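Local coordinates for protein triacylglycerol lipase (Clostridium botulinum, PDB 5AH1) that hydrolyses ester bonds as a zinc-binding triacylglycerol lipase of the alpha/beta-hydrolase class, and is linked to the breakdown of synthetic polyesters, at residues Ser127-Asp130 against Arg131-Leu135; Asp238-Ala242 against Lys243-Ser247; Leu269-Asp272 against Gln273-Leu276; Ser299-Ile303 against Ala304-Leu308; Gln314-Asn317 against Thr318-Lys321. All coordinates share one frame; numbering follows the deposited sequence.

Overall arrangement
All five contacts are local, each joining adjacent residues of one continuous run, and they follow in series, so none encloses or crosses another. From the N terminus, contact 1 forms the first turns of helix 128-140 and supplies one zinc ligand. Contact 2 turns the chain from helix 235-239 into helix 242-257 beside a potassium ion. Contact 3 is a tight turn in the loop between helices 242-257 and 284-292, touching contacts 1 and 4 next to the zinc. Contact 4 starts helix 304-308, brings a second zinc ligand and packs on contact 2. Contact 5 ends helix 310-317, meets contacts 1 and 4, and leads toward strand 327-331 of the parallel sheet.

Contact 1 (Ser127-Asp130 against Arg131-Leu135); sequences SNWD and RACEL. With ZN (zinc ion), chain B.
Two torsions set the Trp129-Cys133 pair: Trp129 throws its CG away from the backbone N (chi1 175°), while Cys133 keeps SG beside its own N (chi1 -64°). These settings bring SG beside the pyrrole part of the indole, one turn further along helix 128-140. This is a sulfur-aromatic contact, with SG of Cys133 3.6 Å from NE1 of Trp129; relative to the five-membered ring it sits obliquely, 33° off the normal. The indole NE1 itself bonds to Tyr146 O. Ser127 is the N-cap of the helix: its OG accepts from Asp130 N at 3.0 Å and also bonds to Asp302 OD1, tying the helix start to another zinc ligand. Four successive backbone bonds follow, beginning with Arg131 N to Ser127 O at 2.8 Å. Asp130 turns outward from the turn to bind zinc through OD1, at 1.9 Å, alongside His150, His156 and Asp302, and Gln273 holds its OD2. Arg131 bends at chi3 and sends its guanidinium to Gly123 O, its plane nearly perpendicular to the Asn128 amide, whose OD1 is hydrogen-bonded to Thr187 OG1. Glu134, bonded through OE2 to Tyr146 OH, has CG 3.1 Å from Asp130 O.

Contact 2 (Asp238-Ala242 against Lys243-Ser247); sequences DLMPA and KDLIS. With K (potassium ion), chain D.
Met240 and Leu245 cross at about a right angle, the thioether of Met240 running over the opening turn of helix 242-257. Its SD lies 3.7 Å from CD1 of Leu245, and beyond it the chain bends at chi3 (78°), which carries the methyl CE back onto the helix backbone, 3.5 Å from Leu245 N. The same methyl rests 3.7 Å from CB of Asp244, so one side chain spans two successive helix residues. Pro241 meets Asp244 differently: the two cross obliquely, and CG of the pyrrolidine ring comes to 3.4 Å from OD2 of the carboxylate. Pro241 occupies the N-cap position, with no side-chain hydroxyl or carboxylate to cap the helix. Its carbonyl begins the helical series, Pro241 O accepting from Leu245 N at 3.1 Å, and Ala242 O then accepts from Ile246 N at 3.0 Å. Ala242 and Ile246 both pack on Trp297 and Thr305. Just before the helix, potassium is bound by Asp238 O and by Met240 O, each at 2.7 Å, with Ser237 O as the further protein ligand. Carbonyl oxygens thus supply the protein's hold on this ion, whereas the Asp238 carboxylate pairs with Arg368. The chemistry implies a division of labour: the Met240 carbonyl is one of three that bind the cation, while its apolar side chain lies on the helix, and the Asp244 carboxylate in the first turn would probably interact favourably with the helix dipole.

Contact 3 (Leu269-Asp272 against Gln273-Leu276); sequences LKLD and QWGL
Leu271 O takes two backbone hydrogen bonds, from Trp274 N at 3.0 Å and from Leu276 N at 3.2 Å, and the donors reach it from opposite faces of the carbonyl plane. Asp272 O accepts from Gly275 N at 3.0 Å, well above its plane. Together, the 276-to-271 and 275-to-272 bonds form a Schellman motif closing the short 3-10 turn, with Gly275 at the positive phi (72°) that reverses the chain. Apolar contacts accompany it: CB of Leu271 meets CB of Leu276 at 3.7 Å, the hydrophobic pair expected across this motif, and CD2 of Leu271 lies 3.8 Å from CD1 of Trp274, approaching the indole obliquely. The indole is also edge-to-face with the zinc ligand His156. Water links Lys270 to Gln273. Gln273 folds at chi2 (-82°), bringing OE1 back toward the preceding backbone; one water donates both to this OE1, at 2.7 Å, and to Lys270 O, at 2.9 Å, while NE2 is the group bonded to Asp130 OD2.

Contact 4 (Ser299-Ile303 against Ala304-Leu308); sequences STKDI and ATYDL. With ZN (zinc ion), chain B.
Tyr306 packs on Lys301 across the start of helix 304-308, whose N-cap is Ile303. With CG directed away from its backbone N (chi1 174°), Tyr306 starts at a CB lying near both Lys301 O and Ile303 O. Further out, CD2 of Tyr306 comes 3.2 Å from Lys301 O. The ring then presents one face to Lys301, whose CB stands 3.7 Å from the ring centroid and only 12° off the normal, a CH-pi contact. The two side chains run side by side in the same direction, and at their tips the hydroxyl OH of Tyr306 and, in the conformer described, NZ of Lys301 reach separate oxygens of one carboxylate, that of Glu315. The loop before the helix contains an ST turn, Thr300 OG1 accepting from Asp302 N at 2.9 Å, and an inverse gamma turn centred on Asp302, whose OD2 lies 2.0 Å from zinc. The helix proper begins as Asp307 N donates to Ile303 O at 3.3 Å, nearly straight at 169°. The Asp307 carboxylate has two links: OD2 accepts from Asn128 N at the start of helix 128-140, while OD1 reaches the preceding loop through a water that donates to it at 2.7 Å and to Lys301 O at 2.6 Å.

Contact 5 (Gln314-Asn317 against Thr318-Lys321); sequences QELN and TWVK
Leu316 O closes the C-terminal end of helix 310-317 by accepting from both Trp319 N, at 3.1 Å and well above the carbonyl plane, and Val320 N, at 2.9 Å; from here the chain leads toward strand 327-331 in the parallel sheet of the alpha/beta-hydrolase fold. One residue earlier, Glu315 O is gripped twice by Thr318, by the backbone N and by OG1, which donates at 2.7 Å. The hydroxyl can turn back to that carbonyl because OG1 sits between the backbone N and the carbonyl carbon of its own residue (chi1 67°). The indole of Trp319 folds back on the turn, with Leu316 O over one face and Glu315 O at the ring edge; CG2 of Val320 lies over the centre of one face, 3.5 Å above the ring plane. Leu316 makes apolar contacts, its CD1 3.8 Å from CG2 of Val320 and 4.1 Å from CZ2 of Trp319. Thr190 of helix 183-197 touches Leu316 and Trp319, and Arg189 bonds Asn317 OD1. A water donates to Asn317 O at 2.8 Å and to Val320 O at 2.9 Å.

Contact 1 (Ser127-Asp130 against Arg131-Leu135)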
loop_
_atom_site.group_PDB
_atom_site.type_symbol
_atom_site.label_atom_id
_atom_site.label_comp_id
_atom_site.label_asym_id
_atom_site.label_seq_id
_atom_site.Cartn_x
_atom_site.Cartn_y
_atom_site.Cartn_z
ATOM N N SER A 127 -2.464 10.843 -4.145
ATOM C CA SER A 127 -2.759 9.928 -5.232
ATOM C C SER A 127 -1.589 8.977 -5.492
ATOM O O SER A 127 -0.460 9.217 -5.090
ATOM C CB SER A 127 -3.031 10.699 -6.507
ATOM O OG SER A 127 -1.852 11.368 -6.916
ATOM N N ASN A 128 -1.871 7.891 -6.199
ATOM C CA ASN A 128 -0.813 6.964 -6.591
ATOM C C ASN A 128 0.208 7.622 -7.521
ATOM O O ASN A 128 1.400 7.335 -7.426
ATOM C CB ASN A 128 -1.424 5.713 -7.226
ATOM C CG ASN A 128 -1.907 4.737 -6.184
ATOM O OD1 ASN A 128 -1.118 4.313 -5.329
ATOM N ND2 ASN A 128 -3.169 4.339 -6.255
ATOM N N TRP A 129 -0.235 8.490 -8.421
ATOM C CA TRP A 129 0.717 9.236 -9.239
ATOM C C TRP A 129 1.660 10.045 -8.344
ATOM O O TRP A 129 2.895 9.985 -8.471
ATOM C CB TRP A 129 -0.021 10.178 -10.177
ATOM C CG TRP A 129 0.882 11.075 -10.991
ATOM C CD1 TRP A 129 1.495 12.239 -10.569
ATOM C CD2 TRP A 129 1.269 10.903 -12.368
ATOM N NE1 TRP A 129 2.225 12.780 -11.593
ATOM C CE2 TRP A 129 2.100 11.989 -12.705
ATOM C CE3 TRP A 129 1.000 9.927 -13.349
ATOM C CZ2 TRP A 129 2.622 12.155 -13.988
ATOM C CZ3 TRP A 129 1.528 10.093 -14.604
ATOM C CH2 TRP A 129 2.339 11.186 -14.913
ATOM N N ASP A 130 1.083 10.815 -7.420
ATOM C CA ASP A 130 1.905 11.677 -6.582
ATOM C C ASP A 130 2.860 10.819 -5.743
ATOM O O ASP A 130 4.040 11.134 -5.608
ATOM C CB ASP A 130 1.052 12.558 -5.664
ATOM C CG ASP A 130 0.256 13.659 -6.408
ATOM O OD1 ASP A 130 0.257 13.722 -7.666
ATOM O OD2 ASP A 130 -0.370 14.485 -5.697
ATOM N N ARG A 131 2.332 9.746 -5.172
ATOM C CA ARG A 131 3.146 8.828 -4.382
ATOM C C ARG A 131 4.264 8.169 -5.182
ATOM O O ARG A 131 5.343 7.954 -4.661
ATOM C CB ARG A 131 2.241 7.801 -3.712
ATOM C CG ARG A 131 1.377 8.425 -2.581
ATOM C CD ARG A 131 0.243 7.515 -2.163
ATOM N NE ARG A 131 0.635 6.117 -1.967
ATOM C CZ ARG A 131 0.677 5.480 -0.799
ATOM N NH1 ARG A 131 0.531 6.114 0.367
ATOM N NH2 ARG A 131 0.944 4.185 -0.802
ATOM N N ALA A 132 4.002 7.842 -6.438
ATOM C CA ALA A 132 5.036 7.275 -7.291
ATOM C C ALA A 132 6.165 8.279 -7.567
ATOM O O ALA A 132 7.339 7.912 -7.553
ATOM C CB ALA A 132 4.445 6.749 -8.583
ATOM N N CYS A 133 5.806 9.538 -7.817
ATOM C CA CYS A 133 6.804 10.577 -8.009
ATOM C C CYS A 133 7.615 10.774 -6.741
ATOM O O CYS A 133 8.824 10.982 -6.790
ATOM C CB CYS A 133 6.136 11.896 -8.405
ATOM S SG CYS A 133 5.269 11.857 -10.012
ATOM N N GLU A 134 6.940 10.729 -5.597
ATOM C CA GLU A 134 7.619 10.835 -4.309
ATOM C C GLU A 134 8.541 9.638 -4.085
ATOM O O GLU A 134 9.658 9.802 -3.595
ATOM C CB GLU A 134 6.593 10.979 -3.197
ATOM C CG GLU A 134 5.827 12.301 -3.309
ATOM C CD GLU A 134 4.491 12.293 -2.604
ATOM O OE1 GLU A 134 4.153 11.315 -1.909
ATOM O OE2 GLU A 134 3.760 13.303 -2.737
ATOM N N LEU A 135 8.080 8.443 -4.436
ATOM C CA LEU A 135 8.879 7.232 -4.283
ATOM C C LEU A 135 10.161 7.278 -5.127
ATOM O O LEU A 135 11.248 6.922 -4.658
ATOM C CB LEU A 135 8.033 6.017 -4.654
ATOM C CG LEU A 135 8.700 4.654 -4.543
ATOM C CD1 LEU A 135 9.271 4.428 -3.156
ATOM C CD2 LEU A 135 7.688 3.576 -4.901
HETATM ZN ZN ZN B . -0.971 15.095 -8.267
#

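Contact 2 (Asp238-Ala242 against Lys243-Ser247)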
loop_
_atom_site.group_PDB
_atom_site.type_symbol
_atom_site.label_atom_id
_atom_site.label_comp_id
_atom_site.label_asym_id
_atom_site.label_seq_id
_atom_site.Cartn_x
_atom_site.Cartn_y
_atom_site.Cartn_z
ATOM N N ASP A 238 -15.755 3.219 -1.847
ATOM C CA ASP A 238 -16.997 3.435 -2.579
ATOM C C ASP A 238 -18.160 3.803 -1.643
ATOM O O ASP A 238 -18.942 4.702 -1.931
ATOM C CB ASP A 238 -17.409 2.186 -3.344
ATOM C CG ASP A 238 -16.428 1.771 -4.428
ATOM O OD1 ASP A 238 -15.365 2.368 -4.594
ATOM O OD2 ASP A 238 -16.729 0.775 -5.112
ATOM N N LEU A 239 -18.264 3.102 -0.519
ATOM C CA LEU A 239 -19.444 3.170 0.318
ATOM C C LEU A 239 -19.440 4.360 1.300
ATOM O O LEU A 239 -20.495 4.711 1.829
ATOM C CB LEU A 239 -19.696 1.842 1.053
ATOM C CG LEU A 239 -18.746 1.397 2.167
ATOM C CD1 LEU A 239 -19.129 1.988 3.517
ATOM C CD2 LEU A 239 -18.752 -0.106 2.245
ATOM N N MET A 240 -18.266 4.961 1.528
ATOM C CA MET A 240 -18.080 6.048 2.512
ATOM C C MET A 240 -17.892 7.406 1.853
ATOM O O MET A 240 -17.222 7.504 0.838
ATOM C CB MET A 240 -16.812 5.808 3.343
ATOM C CG MET A 240 -16.872 4.662 4.289
ATOM S SD MET A 240 -15.531 4.732 5.473
ATOM C CE MET A 240 -16.123 5.980 6.611
ATOM N N PRO A 241 -18.430 8.484 2.457
ATOM C CA PRO A 241 -17.931 9.813 2.093
ATOM C C PRO A 241 -16.434 9.901 2.377
ATOM O O PRO A 241 -15.961 9.353 3.377
ATOM C CB PRO A 241 -18.718 10.756 3.019
ATOM C CG PRO A 241 -19.894 9.947 3.482
ATOM C CD PRO A 241 -19.393 8.545 3.563
ATOM N N ALA A 242 -15.693 10.571 1.500
ATOM C CA ALA A 242 -14.250 10.669 1.639
ATOM C C ALA A 242 -13.808 11.203 3.003
ATOM O O ALA A 242 -12.894 10.647 3.619
ATOM C CB ALA A 242 -13.683 11.523 0.532
ATOM N N LYS A 243 -14.423 12.297 3.450
ATOM C CA LYS A 243 -14.028 12.911 4.711
ATOM C C LYS A 243 -14.194 11.926 5.856
ATOM O O LYS A 243 -13.398 11.913 6.803
ATOM C CB LYS A 243 -14.856 14.183 4.975
ATOM C CG LYS A 243 -14.461 14.906 6.243
ATOM C CD LYS A 243 -15.301 16.160 6.446
ATOM C CE LYS A 243 -14.850 16.927 7.678
ATOM N NZ LYS A 243 -15.755 18.053 8.008
ATOM N N ASP A 244 -15.251 11.123 5.791
ATOM C CA ASP A 244 -15.512 10.161 6.853
ATOM C C ASP A 244 -14.482 9.036 6.840
ATOM O O ASP A 244 -14.078 8.570 7.893
ATOM C CB ASP A 244 -16.919 9.592 6.740
ATOM C CG ASP A 244 -17.995 10.622 7.056
ATOM O OD1 ASP A 244 -17.671 11.706 7.604
ATOM O OD2 ASP A 244 -19.169 10.338 6.773
ATOM N N LEU A 245 -14.071 8.598 5.650
ATOM C CA LEU A 245 -13.041 7.570 5.548
ATOM C C LEU A 245 -11.740 8.086 6.155
ATOM O O LEU A 245 -11.102 7.400 6.949
ATOM C CB LEU A 245 -12.842 7.147 4.095
ATOM C CG LEU A 245 -11.750 6.105 3.840
ATOM C CD1 LEU A 245 -11.864 4.907 4.768
ATOM C CD2 LEU A 245 -11.794 5.632 2.397
ATOM N N ILE A 246 -11.349 9.308 5.810
ATOM C CA ILE A 246 -10.134 9.865 6.393
ATOM C C ILE A 246 -10.263 9.999 7.918
ATOM O O ILE A 246 -9.355 9.640 8.663
ATOM C CB ILE A 246 -9.776 11.237 5.770
ATOM C CG1 ILE A 246 -9.526 11.125 4.263
ATOM C CG2 ILE A 246 -8.551 11.830 6.458
ATOM C CD1 ILE A 246 -8.241 10.448 3.909
ATOM N N SER A 247 -11.400 10.496 8.389
ATOM C CA SER A 247 -11.608 10.686 9.818
ATOM C C SER A 247 -11.541 9.340 10.556
ATOM O O SER A 247 -10.884 9.218 11.593
ATOM C CB SER A 247 -12.936 11.400 10.060
ATOM O OG SER A 247 -13.050 11.770 11.414
HETATM K K K D . -17.670 7.072 -1.767
#

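Contact 3 (Leu269-Asp272 against Gln273-Leu276)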
loop_
_atom_site.group_PDB
_atom_site.type_symbol
_atom_site.label_atom_id
_atom_site.label_comp_id
_atom_site.label_asym_id
_atom_site.label_seq_id
_atom_site.Cartn_x
_atom_site.Cartn_y
_atom_site.Cartn_z
ATOM N N LEU A 269 1.146 14.815 7.214
ATOM C CA LEU A 269 0.312 14.308 6.114
ATOM C C LEU A 269 0.900 14.598 4.734
ATOM O O LEU A 269 0.420 14.068 3.736
ATOM C CB LEU A 269 -1.107 14.854 6.195
ATOM C CG LEU A 269 -1.839 14.512 7.488
ATOM C CD1 LEU A 269 -3.159 15.258 7.558
ATOM C CD2 LEU A 269 -2.053 13.010 7.626
ATOM N N LYS A 270 1.947 15.418 4.679
ATOM C CA LYS A 270 2.760 15.584 3.471
ATOM C C LYS A 270 1.961 16.073 2.264
ATOM O O LYS A 270 2.247 15.699 1.128
ATOM C CB LYS A 270 3.514 14.283 3.152
ATOM C CG LYS A 270 4.193 13.682 4.379
ATOM C CD LYS A 270 5.118 12.490 4.084
ATOM C CE LYS A 270 5.748 11.971 5.365
ATOM N NZ LYS A 270 4.778 11.370 6.296
ATOM N N LEU A 271 1.018 16.984 2.508
ATOM C CA LEU A 271 0.198 17.569 1.448
ATOM C C LEU A 271 0.759 18.923 0.983
ATOM O O LEU A 271 0.006 19.809 0.591
ATOM C CB LEU A 271 -1.259 17.680 1.927
ATOM C CG LEU A 271 -1.933 16.306 2.075
ATOM C CD1 LEU A 271 -3.197 16.420 2.896
ATOM C CD2 LEU A 271 -2.222 15.658 0.728
ATOM N N ASP A 272 2.079 19.042 1.006
ATOM C CA ASP A 272 2.792 20.242 0.580
ATOM C C ASP A 272 2.329 20.736 -0.791
ATOM O O ASP A 272 2.202 21.942 -1.014
ATOM C CB ASP A 272 4.302 19.981 0.489
ATOM C CG ASP A 272 4.914 19.465 1.777
ATOM O OD1 ASP A 272 4.288 18.654 2.486
ATOM O OD2 ASP A 272 6.062 19.866 2.054
ATOM N N GLN A 273 2.100 19.805 -1.712
ATOM C CA GLN A 273 1.839 20.168 -3.100
ATOM C C GLN A 273 0.508 20.881 -3.264
ATOM O O GLN A 273 0.320 21.612 -4.219
ATOM C CB GLN A 273 1.956 18.957 -4.042
ATOM C CG GLN A 273 0.784 17.974 -4.040
ATOM C CD GLN A 273 0.844 16.975 -2.910
ATOM O OE1 GLN A 273 1.208 17.297 -1.776
ATOM N NE2 GLN A 273 0.482 15.739 -3.215
ATOM N N TRP A 274 -0.394 20.630 -2.314
ATOM C CA TRP A 274 -1.718 21.231 -2.277
ATOM C C TRP A 274 -1.788 22.498 -1.437
ATOM O O TRP A 274 -2.865 23.032 -1.239
ATOM C CB TRP A 274 -2.731 20.220 -1.729
ATOM C CG TRP A 274 -2.949 19.025 -2.618
ATOM C CD1 TRP A 274 -2.513 17.747 -2.408
ATOM C CD2 TRP A 274 -3.659 19.004 -3.859
ATOM N NE1 TRP A 274 -2.905 16.928 -3.437
ATOM C CE2 TRP A 274 -3.630 17.673 -4.333
ATOM C CE3 TRP A 274 -4.337 19.975 -4.605
ATOM C CZ2 TRP A 274 -4.226 17.299 -5.524
ATOM C CZ3 TRP A 274 -4.936 19.598 -5.781
ATOM C CH2 TRP A 274 -4.888 18.262 -6.229
ATOM N N GLY A 275 -0.655 22.988 -0.945
ATOM C CA GLY A 275 -0.657 24.160 -0.088
ATOM C C GLY A 275 -1.215 23.847 1.283
ATOM O O GLY A 275 -1.715 24.747 1.961
ATOM N N LEU A 276 -1.093 22.588 1.708
ATOM C CA LEU A 276 -1.623 22.147 2.990
ATOM C C LEU A 276 -0.534 21.716 3.979
ATOM O O LEU A 276 -0.764 20.843 4.799
ATOM C CB LEU A 276 -2.661 21.029 2.775
ATOM C CG LEU A 276 -3.959 21.494 2.095
ATOM C CD1 LEU A 276 -4.833 20.304 1.768
ATOM C CD2 LEU A 276 -4.708 22.494 2.965
HETATM O O HOH W 1 1.958 13.719 -0.844
HETATM O O HOH W 2 3.744 16.845 -1.096
HETATM O O HOH W 3 0.604 18.442 5.120
#

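Contact 4 (Ser299-Ile303 against Ala304-Leu308)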
loop_
_atom_site.group_PDB
_atom_site.type_symbol
_atom_site.label_atom_id
_atom_site.label_comp_id
_atom_site.label_asym_id
_atom_site.label_seq_id
_atom_site.Cartn_x
_atom_site.Cartn_y
_atom_site.Cartn_z
ATOM N N SER A 299 -13.217 17.406 -4.424
ATOM C CA SER A 299 -13.013 18.374 -5.513
ATOM C C SER A 299 -11.905 18.015 -6.491
ATOM O O SER A 299 -11.608 18.781 -7.402
ATOM C CB SER A 299 -12.719 19.758 -4.943
ATOM O OG SER A 299 -13.831 20.217 -4.182
ATOM N N THR A 300 -11.289 16.849 -6.301
ATOM C CA THR A 300 -10.282 16.354 -7.240
ATOM C C THR A 300 -10.272 14.832 -7.294
ATOM O O THR A 300 -10.595 14.165 -6.303
ATOM C CB THR A 300 -8.856 16.848 -6.870
ATOM O OG1 THR A 300 -7.929 16.447 -7.883
ATOM C CG2 THR A 300 -8.371 16.294 -5.518
ATOM N N LYS A 301 -9.921 14.268 -8.441
ATOM C CA LYS A 301 -9.644 12.835 -8.474
ATOM C C LYS A 301 -8.179 12.539 -8.148
ATOM O O LYS A 301 -7.807 11.373 -8.038
ATOM C CB LYS A 301 -10.058 12.215 -9.803
ATOM C CG LYS A 301 -9.260 12.642 -10.999
ATOM C CD LYS A 301 -9.738 11.852 -12.210
ATOM C CE LYS A 301 -8.916 12.117 -13.470
ATOM N NZ LYS A 301 -9.490 11.361 -14.633
ATOM N N ASP A 302 -7.352 13.577 -7.992
ATOM C CA ASP A 302 -5.930 13.367 -7.683
ATOM C C ASP A 302 -5.658 13.240 -6.185
ATOM O O ASP A 302 -4.889 14.023 -5.617
ATOM C CB ASP A 302 -5.129 14.525 -8.288
ATOM C CG ASP A 302 -3.624 14.318 -8.236
ATOM O OD1 ASP A 302 -3.148 13.176 -8.454
ATOM O OD2 ASP A 302 -2.912 15.324 -8.014
ATOM N N ILE A 303 -6.294 12.262 -5.546
ATOM C CA ILE A 303 -6.208 12.084 -4.094
ATOM C C ILE A 303 -6.432 10.596 -3.767
ATOM O O ILE A 303 -7.021 9.882 -4.567
ATOM C CB ILE A 303 -7.223 13.048 -3.402
ATOM C CG1 ILE A 303 -6.895 13.243 -1.922
ATOM C CG2 ILE A 303 -8.646 12.592 -3.658
ATOM C CD1 ILE A 303 -5.604 14.013 -1.666
ATOM N N ALA A 304 -5.962 10.130 -2.613
ATOM C CA ALA A 304 -5.992 8.693 -2.353
ATOM C C ALA A 304 -7.400 8.097 -2.334
ATOM O O ALA A 304 -7.600 6.980 -2.787
ATOM C CB ALA A 304 -5.280 8.359 -1.044
ATOM N N THR A 305 -8.361 8.822 -1.782
ATOM C CA THR A 305 -9.708 8.294 -1.623
ATOM C C THR A 305 -10.342 7.950 -2.977
ATOM O O THR A 305 -11.058 6.946 -3.092
ATOM C CB THR A 305 -10.570 9.262 -0.768
ATOM O OG1 THR A 305 -10.314 10.611 -1.155
ATOM C CG2 THR A 305 -10.194 9.120 0.685
ATOM N N TYR A 306 -10.046 8.731 -4.014
ATOM C CA TYR A 306 -10.494 8.395 -5.360
ATOM C C TYR A 306 -9.740 7.178 -5.898
ATOM O O TYR A 306 -10.335 6.233 -6.427
ATOM C CB TYR A 306 -10.335 9.573 -6.320
ATOM C CG TYR A 306 -10.655 9.166 -7.737
ATOM C CD1 TYR A 306 -11.964 9.088 -8.186
ATOM C CD2 TYR A 306 -9.646 8.805 -8.619
ATOM C CE1 TYR A 306 -12.257 8.691 -9.473
ATOM C CE2 TYR A 306 -9.929 8.397 -9.893
ATOM C CZ TYR A 306 -11.225 8.343 -10.329
ATOM O OH TYR A 306 -11.491 7.920 -11.614
ATOM N N ASP A 307 -8.419 7.194 -5.767
ATOM C CA ASP A 307 -7.583 6.126 -6.314
ATOM C C ASP A 307 -7.841 4.765 -5.656
ATOM O O ASP A 307 -7.562 3.718 -6.256
ATOM C CB ASP A 307 -6.108 6.524 -6.189
ATOM C CG ASP A 307 -5.590 7.313 -7.400
ATOM O OD1 ASP A 307 -6.387 7.607 -8.325
ATOM O OD2 ASP A 307 -4.373 7.625 -7.406
ATOM N N LEU A 308 -8.336 4.786 -4.421
ATOM C CA LEU A 308 -8.723 3.591 -3.675
ATOM C C LEU A 308 -10.082 3.036 -4.042
ATOM O O LEU A 308 -10.361 1.874 -3.755
ATOM C CB LEU A 308 -8.701 3.870 -2.174
ATOM C CG LEU A 308 -7.305 4.080 -1.577
ATOM C CD1 LEU A 308 -7.405 4.652 -0.178
ATOM C CD2 LEU A 308 -6.493 2.783 -1.557
HETATM ZN ZN ZN B . -0.971 15.095 -8.267
HETATM O O HOH W 4 -6.330 9.992 -9.675
#

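Contact 5 (Gln314-Asn317 against Thr318-Lys321)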
loop_
_atom_site.group_PDB
_atom_site.type_symbol
_atom_site.label_atom_id
_atom_site.label_comp_id
_atom_site.label_asym_id
_atom_site.label_seq_id
_atom_site.Cartn_x
_atom_site.Cartn_y
_atom_site.Cartn_z
ATOM N N GLN A 314 -9.824 1.027 -11.208
ATOM C CA GLN A 314 -10.039 0.630 -12.586
ATOM C C GLN A 314 -9.348 1.601 -13.528
ATOM O O GLN A 314 -8.670 1.192 -14.472
ATOM C CB GLN A 314 -11.533 0.572 -12.880
ATOM C CG GLN A 314 -11.878 0.239 -14.314
ATOM C CD GLN A 314 -13.373 0.065 -14.486
ATOM O OE1 GLN A 314 -13.873 -1.038 -14.597
ATOM N NE2 GLN A 314 -14.098 1.172 -14.458
ATOM N N GLU A 315 -9.512 2.901 -13.273
ATOM C CA GLU A 315 -8.849 3.890 -14.118
ATOM C C GLU A 315 -7.316 3.721 -14.122
ATOM O O GLU A 315 -6.691 3.787 -15.171
ATOM C CB GLU A 315 -9.223 5.313 -13.708
ATOM C CG GLU A 315 -8.650 6.363 -14.663
ATOM C CD GLU A 315 -8.947 7.806 -14.281
ATOM O OE1 GLU A 315 -9.337 8.060 -13.136
ATOM O OE2 GLU A 315 -8.739 8.700 -15.126
ATOM N N LEU A 316 -6.724 3.543 -12.943
ATOM C CA LEU A 316 -5.289 3.276 -12.839
ATOM C C LEU A 316 -4.900 2.062 -13.674
ATOM O O LEU A 316 -3.917 2.094 -14.404
ATOM C CB LEU A 316 -4.900 3.080 -11.375
ATOM C CG LEU A 316 -3.386 3.043 -11.117
ATOM C CD1 LEU A 316 -2.808 4.453 -11.157
ATOM C CD2 LEU A 316 -3.053 2.358 -9.814
ATOM N N ASN A 317 -5.722 1.024 -13.601
ATOM C CA ASN A 317 -5.440 -0.216 -14.283
ATOM C C ASN A 317 -5.431 -0.076 -15.802
ATOM O O ASN A 317 -4.827 -0.908 -16.485
ATOM C CB ASN A 317 -6.449 -1.269 -13.874
ATOM C CG ASN A 317 -6.337 -1.671 -12.427
ATOM O OD1 ASN A 317 -5.348 -1.356 -11.756
ATOM N ND2 ASN A 317 -7.325 -2.428 -11.941
ATOM N N THR A 318 -6.139 0.922 -16.336
ATOM C CA THR A 318 -6.179 1.082 -17.778
ATOM C C THR A 318 -4.845 1.540 -18.374
ATOM O O THR A 318 -4.668 1.467 -19.585
ATOM C CB THR A 318 -7.304 2.029 -18.249
ATOM O OG1 THR A 318 -7.013 3.355 -17.813
ATOM C CG2 THR A 318 -8.661 1.546 -17.759
ATOM N N TRP A 319 -3.892 1.952 -17.533
ATOM C CA TRP A 319 -2.572 2.334 -18.043
ATOM C C TRP A 319 -1.399 1.760 -17.245
ATOM O O TRP A 319 -0.286 1.725 -17.760
ATOM C CB TRP A 319 -2.446 3.853 -18.180
ATOM C CG TRP A 319 -2.384 4.614 -16.888
ATOM C CD1 TRP A 319 -3.428 4.973 -16.090
ATOM C CD2 TRP A 319 -1.194 5.097 -16.236
ATOM N NE1 TRP A 319 -2.962 5.649 -14.981
ATOM C CE2 TRP A 319 -1.592 5.741 -15.052
ATOM C CE3 TRP A 319 0.166 5.038 -16.549
ATOM C CZ2 TRP A 319 -0.674 6.315 -14.176
ATOM C CZ3 TRP A 319 1.066 5.636 -15.692
ATOM C CH2 TRP A 319 0.653 6.252 -14.519
ATOM N N VAL A 320 -1.640 1.314 -16.016
ATOM C CA VAL A 320 -0.564 0.748 -15.213
ATOM C C VAL A 320 -0.570 -0.769 -15.405
ATOM O O VAL A 320 -1.351 -1.483 -14.779
ATOM C CB VAL A 320 -0.689 1.159 -13.723
ATOM C CG1 VAL A 320 0.361 0.479 -12.878
ATOM C CG2 VAL A 320 -0.568 2.664 -13.582
ATOM N N LYS A 321 0.313 -1.249 -16.280
ATOM C CA LYS A 321 0.324 -2.652 -16.685
ATOM C C LYS A 321 1.509 -3.389 -16.114
ATOM O O LYS A 321 2.531 -2.797 -15.740
ATOM C CB LYS A 321 0.319 -2.780 -18.205
ATOM C CG LYS A 321 1.593 -2.413 -18.897
ATOM C CD LYS A 321 1.501 -2.570 -20.408
ATOM C CE LYS A 321 1.834 -3.958 -20.867
ATOM N NZ LYS A 321 1.942 -3.980 -22.362
HETATM O O HOH W 5 -3.684 -3.093 -15.204
#